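Local coordinates for protein cortical-lytic enzyme (Clostridium perfringens, PDB 5JIP) that is a glycoside hydrolase family 25 muramidase (lysozyme type) that takes part in hydrolysing the spore-cortex peptidoglycan during germination, at residues Y262-N267 / I298-F303; Q88-I93 / R135-E140. One frame throughout, in Å; residues are numbered along the deposited sequence.

Contact 1: residues Y262-N267 / I298-F303; sequences YNVFVN and ISIEAF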
# COMPACT_ATOMS: atom_id res chain seq x y z
N TYR A 262 3.87 3.46 -6.04
CA TYR A 262 5.10 3.85 -6.71
C TYR A 262 5.77 4.95 -5.91
O TYR A 262 5.10 5.79 -5.30
CB TYR A 262 4.87 4.38 -8.13
CG TYR A 262 3.97 3.56 -9.00
CD1 TYR A 262 2.59 3.70 -8.92
CD2 TYR A 262 4.50 2.69 -9.95
CE1 TYR A 262 1.76 2.94 -9.72
CE2 TYR A 262 3.69 1.95 -10.75
CZ TYR A 262 2.33 2.08 -10.66
OH TYR A 262 1.55 1.32 -11.49
N ASN A 263 7.09 4.95 -5.94
CA ASN A 263 7.91 6.08 -5.53
C ASN A 263 8.62 6.64 -6.75
O ASN A 263 9.18 5.89 -7.56
CB ASN A 263 8.96 5.67 -4.49
CG ASN A 263 8.35 5.27 -3.16
OD1 ASN A 263 7.36 5.87 -2.70
ND2 ASN A 263 8.89 4.22 -2.56
N VAL A 264 8.63 7.97 -6.85
CA VAL A 264 9.26 8.70 -7.95
C VAL A 264 10.38 9.56 -7.39
O VAL A 264 10.27 10.13 -6.30
CB VAL A 264 8.23 9.57 -8.70
CG1 VAL A 264 8.91 10.41 -9.77
CG2 VAL A 264 7.16 8.67 -9.31
N PHE A 265 11.46 9.67 -8.17
CA PHE A 265 12.67 10.36 -7.75
C PHE A 265 13.16 11.31 -8.83
O PHE A 265 13.06 11.00 -10.03
CB PHE A 265 13.76 9.37 -7.43
CG PHE A 265 13.39 8.37 -6.36
CD1 PHE A 265 12.70 7.20 -6.68
CD2 PHE A 265 13.73 8.60 -5.03
CE1 PHE A 265 12.36 6.28 -5.68
CE2 PHE A 265 13.39 7.70 -4.02
CZ PHE A 265 12.71 6.53 -4.34
N VAL A 266 13.72 12.44 -8.39
CA VAL A 266 14.38 13.41 -9.26
C VAL A 266 15.85 13.46 -8.85
O VAL A 266 16.16 13.83 -7.71
CB VAL A 266 13.73 14.80 -9.17
CG1 VAL A 266 14.55 15.80 -10.02
CG2 VAL A 266 12.27 14.77 -9.61
N ASN A 267 16.74 13.09 -9.78
CA ASN A 267 18.15 12.96 -9.46
C ASN A 267 18.30 12.21 -8.14
O ASN A 267 19.06 12.65 -7.26
CB ASN A 267 18.83 14.32 -9.40
CG ASN A 267 18.83 15.06 -10.74
OD1 ASN A 267 18.83 14.44 -11.81
ND2 ASN A 267 18.83 16.38 -10.68
N ILE A 298 14.76 11.31 -14.04
CA ILE A 298 13.52 10.88 -13.43
C ILE A 298 13.59 9.36 -13.29
O ILE A 298 13.94 8.66 -14.25
CB ILE A 298 12.31 11.31 -14.27
CG1 ILE A 298 12.31 12.83 -14.53
CG2 ILE A 298 11.02 10.86 -13.59
CD1 ILE A 298 12.17 13.71 -13.28
N SER A 299 13.28 8.84 -12.10
CA SER A 299 13.27 7.39 -11.92
C SER A 299 12.08 6.99 -11.06
O SER A 299 11.52 7.80 -10.30
CB SER A 299 14.56 6.88 -11.29
OG SER A 299 14.77 7.48 -10.05
N ILE A 300 11.71 5.72 -11.16
CA ILE A 300 10.51 5.25 -10.49
C ILE A 300 10.68 3.79 -10.10
O ILE A 300 11.35 3.02 -10.79
CB ILE A 300 9.28 5.47 -11.39
CG1 ILE A 300 7.98 5.25 -10.63
CG2 ILE A 300 9.38 4.56 -12.63
CD1 ILE A 300 6.73 5.63 -11.38
N GLU A 301 10.03 3.42 -8.99
CA GLU A 301 9.90 2.03 -8.57
C GLU A 301 8.45 1.75 -8.18
O GLU A 301 7.78 2.59 -7.57
CB GLU A 301 10.84 1.72 -7.39
CG GLU A 301 10.49 2.50 -6.10
CD GLU A 301 11.58 2.44 -5.05
OE1 GLU A 301 12.68 1.91 -5.34
OE2 GLU A 301 11.34 2.96 -3.92
N ALA A 302 7.97 0.57 -8.55
CA ALA A 302 6.73 0.06 -7.98
C ALA A 302 7.02 -0.63 -6.66
O ALA A 302 8.14 -1.06 -6.39
CB ALA A 302 6.06 -0.91 -8.94
N PHE A 303 5.99 -0.73 -5.81
CA PHE A 303 6.11 -1.58 -4.62
C PHE A 303 4.78 -2.26 -4.38
O PHE A 303 3.73 -1.80 -4.84
CB PHE A 303 6.59 -0.81 -3.36
CG PHE A 303 5.74 0.37 -2.94
CD1 PHE A 303 4.62 0.21 -2.13
CD2 PHE A 303 6.09 1.65 -3.33
CE1 PHE A 303 3.85 1.31 -1.74
CE2 PHE A 303 5.36 2.75 -2.93
CZ PHE A 303 4.23 2.59 -2.14
O HOH W 1 15.99 10.07 -10.17

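Contact 2: residues Q88-I93 / R135-E140; sequences QADQFI and RDRFEE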
# COMPACT_ATOMS: atom_id res chain seq x y z
N GLN A 88 24.76 -15.90 9.92
CA GLN A 88 24.00 -16.74 9.01
C GLN A 88 23.25 -15.90 7.99
O GLN A 88 23.19 -16.27 6.82
CB GLN A 88 23.06 -17.65 9.77
CG GLN A 88 23.81 -18.82 10.42
CD GLN A 88 22.94 -19.68 11.27
OE1 GLN A 88 21.88 -20.15 10.85
NE2 GLN A 88 23.41 -19.94 12.49
N ALA A 89 22.69 -14.76 8.41
CA ALA A 89 22.04 -13.89 7.43
C ALA A 89 23.04 -13.42 6.37
O ALA A 89 22.73 -13.43 5.17
CB ALA A 89 21.38 -12.69 8.11
N ASP A 90 24.24 -13.02 6.79
CA ASP A 90 25.22 -12.59 5.80
C ASP A 90 25.62 -13.73 4.88
O ASP A 90 25.86 -13.51 3.69
CB ASP A 90 26.46 -12.02 6.49
CG ASP A 90 26.24 -10.62 7.06
OD1 ASP A 90 25.20 -9.98 6.79
OD2 ASP A 90 27.13 -10.15 7.78
N GLN A 91 25.73 -14.95 5.42
CA GLN A 91 26.11 -16.10 4.59
C GLN A 91 25.03 -16.41 3.57
O GLN A 91 25.33 -16.70 2.40
CB GLN A 91 26.37 -17.32 5.47
CG GLN A 91 27.65 -17.24 6.31
CD GLN A 91 27.70 -18.30 7.42
OE1 GLN A 91 26.67 -18.77 7.90
NE2 GLN A 91 28.90 -18.67 7.83
N PHE A 92 23.77 -16.38 4.00
CA PHE A 92 22.64 -16.61 3.11
C PHE A 92 22.61 -15.58 1.98
O PHE A 92 22.43 -15.93 0.81
CB PHE A 92 21.37 -16.58 3.96
CG PHE A 92 20.10 -16.91 3.22
CD1 PHE A 92 20.05 -17.85 2.21
CD2 PHE A 92 18.92 -16.27 3.59
CE1 PHE A 92 18.86 -18.15 1.58
CE2 PHE A 92 17.73 -16.57 2.96
CZ PHE A 92 17.69 -17.50 1.95
N ILE A 93 22.81 -14.31 2.32
CA ILE A 93 22.86 -13.22 1.34
C ILE A 93 23.91 -13.51 0.28
O ILE A 93 23.70 -13.29 -0.91
CB ILE A 93 23.12 -11.88 2.05
CG1 ILE A 93 21.87 -11.46 2.82
CG2 ILE A 93 23.54 -10.78 1.06
CD1 ILE A 93 22.11 -10.35 3.82
N ARG A 135 16.18 -11.62 10.64
CA ARG A 135 15.31 -10.80 9.79
C ARG A 135 15.82 -9.37 9.65
O ARG A 135 15.85 -8.81 8.54
CB ARG A 135 13.89 -10.83 10.36
CG ARG A 135 12.88 -9.97 9.63
CD ARG A 135 12.64 -8.67 10.34
NE ARG A 135 11.93 -8.91 11.61
CZ ARG A 135 10.61 -8.89 11.78
NH1 ARG A 135 9.81 -8.61 10.77
NH2 ARG A 135 10.09 -9.14 12.98
N ASP A 136 16.22 -8.74 10.76
CA ASP A 136 16.68 -7.35 10.69
C ASP A 136 17.92 -7.22 9.81
O ASP A 136 18.02 -6.31 8.98
CB ASP A 136 16.98 -6.80 12.10
CG ASP A 136 15.73 -6.52 12.91
OD1 ASP A 136 14.62 -6.47 12.33
OD2 ASP A 136 15.86 -6.33 14.13
N ARG A 137 18.89 -8.10 10.00
CA ARG A 137 20.09 -8.07 9.16
C ARG A 137 19.74 -8.32 7.71
O ARG A 137 20.20 -7.60 6.81
CB ARG A 137 21.09 -9.10 9.65
CG ARG A 137 22.41 -9.13 8.89
CD ARG A 137 23.16 -7.83 9.07
NE ARG A 137 24.55 -7.98 8.68
CZ ARG A 137 25.53 -7.17 9.07
NH1 ARG A 137 25.26 -6.13 9.86
NH2 ARG A 137 26.77 -7.41 8.65
N PHE A 138 18.95 -9.37 7.46
CA PHE A 138 18.66 -9.75 6.08
C PHE A 138 17.98 -8.62 5.31
O PHE A 138 18.42 -8.25 4.21
CB PHE A 138 17.78 -10.99 6.03
CG PHE A 138 17.61 -11.50 4.64
CD1 PHE A 138 18.54 -12.36 4.10
CD2 PHE A 138 16.59 -11.01 3.82
CE1 PHE A 138 18.42 -12.79 2.80
CE2 PHE A 138 16.46 -11.44 2.50
CZ PHE A 138 17.37 -12.33 2.00
N GLU A 139 16.94 -8.04 5.90
CA GLU A 139 16.17 -7.00 5.21
C GLU A 139 16.94 -5.70 5.09
O GLU A 139 16.85 -5.00 4.08
CB GLU A 139 14.84 -6.81 5.94
CG GLU A 139 13.99 -8.08 5.90
CD GLU A 139 12.54 -7.87 6.29
OE1 GLU A 139 12.23 -6.89 7.01
OE2 GLU A 139 11.69 -8.72 5.90
N GLU A 140 17.71 -5.35 6.12
CA GLU A 140 18.54 -4.15 6.06
C GLU A 140 19.52 -4.23 4.90
O GLU A 140 19.72 -3.27 4.15
CB GLU A 140 19.23 -4.00 7.42
CG GLU A 140 20.21 -2.90 7.52
CD GLU A 140 21.49 -3.39 8.16
OE1 GLU A 140 21.44 -4.04 9.24
OE2 GLU A 140 22.53 -3.14 7.54

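Contact 1: residues Y262-N267 / I298-F303
Glu301 sets its CG in the crowded position between its backbone N and carbonyl carbon (chi1 65°) and then runs extended, while Asn263 turns its CG beside its own backbone N (chi1 -68°), so the two side chains lie alongside each other and point the same way. The amide N-H of Asn263 ND2 reaches the anti lone pair of Glu301 OE2 at 3.1 Å in an almost straight bond (175°). The other carboxylate oxygen, OE1, is held by Arg313 and Arg143, two positive charges that should favour the ionised acid. Phe265 brings its ring edge to the same carboxylate: its CZ lies 3.8 Å from Glu301 OE2, with ring and carboxylate planes nearly perpendicular, and Arg313 makes a cation-pi contact with the ring.

Strands 259-266 and 296-304 are the central, antiparallel pair of a four-stranded sheet in the C-terminal beta domain. Asn263 with Glu301 and Phe265 with Ser299 are the hydrogen-bonded pairs, each closed by two N-H...O bonds; the shortest joins Phe265 N to Ser299 O at 2.8 Å. At the far end, a water bonds to Ser299 OG and, weakly, to Phe265 O.

The other face carries Tyr262, Val264, Val266, Ile298, Ile300 and Ala302. With CG1 anti to its backbone N, Ile300 puts its CD1 3.7 Å from Val264 CG2, and the same methyl meets Tyr262 CB at 3.9 Å. Ile298 CD1 rests 3.8 Å from Val266 CG2. Strands 246-250 and 280-284 of the second sheet pack on Val264, Val266 and Ile298 in a beta-sandwich core; Trp251 covers Ile300 and Tyr262. On the opposite face, Asn263 OD1 bonds to Thr273 OG1 of its own chain and ND2 also to Thr273 OG1 of the second subunit, whose Tyr270 packs against Asn263 and Glu301.

Contact 2: residues Q88-I93 / R135-E140
Both oxygens of the Asp90 carboxylate are taken up by Arg137, which grips them side-on with NE and one terminal nitrogen. NE gives its hydrogen to OD1 of Asp90 at 2.8 Å in a nearly straight bond (172°), and NH2 gives one to Asp90 OD2 at 2.9 Å, more bent at 150°. Each oxygen uses its syn lone pair. OD1 lies close to the guanidinium plane, whereas OD2 is further from it because the two flat groups are tilted against each other. The CG of Arg137, anti to the backbone N, lies against Ala89 CB at 3.8 Å, and the bend at chi2 then turns the head group to Asp90. Two-point pairing of this kind fixes the rotation of both groups at a partly exposed margin of the interface. Nearby, Asp136 OD1 makes a salt bridge to Lys280 of the second subunit.

Deeper in, the contact is apolar. Phe138 CE1 approaches Phe92 CD2 to 3.6 Å, the rings meeting obliquely, and Ile93 CG1 lies 3.7 Å from Phe138 CD1.

Segments 88-93 and 135-140, on helices 83-100 and 124-142, approach to 8.9 Å between their axes at 35°, as neighbouring outer helices of the family's TIM-type barrel; Phe92 reaches inward to Ala42 and Ser43 on strand 38-44, and Pro110 packs against Phe138.

Contact 2 comes first along the chain and closes before contact 1 opens, so the two are in series and belong to different parts of the fold. Residues 88-93 and 135-140 pair two helices of the N-terminal glycoside hydrolase barrel, whereas 262-267 and 298-303 pair two strands of the C-terminal beta domain. Their centres lie 26 Å apart and their nearest atoms about 12 Å, without touching. The bound magnesium ion is about 9 Å from the side chain of Phe303 in contact 1, and contact 2 is remote from the annotated metal-site residues. Both contacts reach the second subunit, so barrel and beta domain alike take part in the dimer interface.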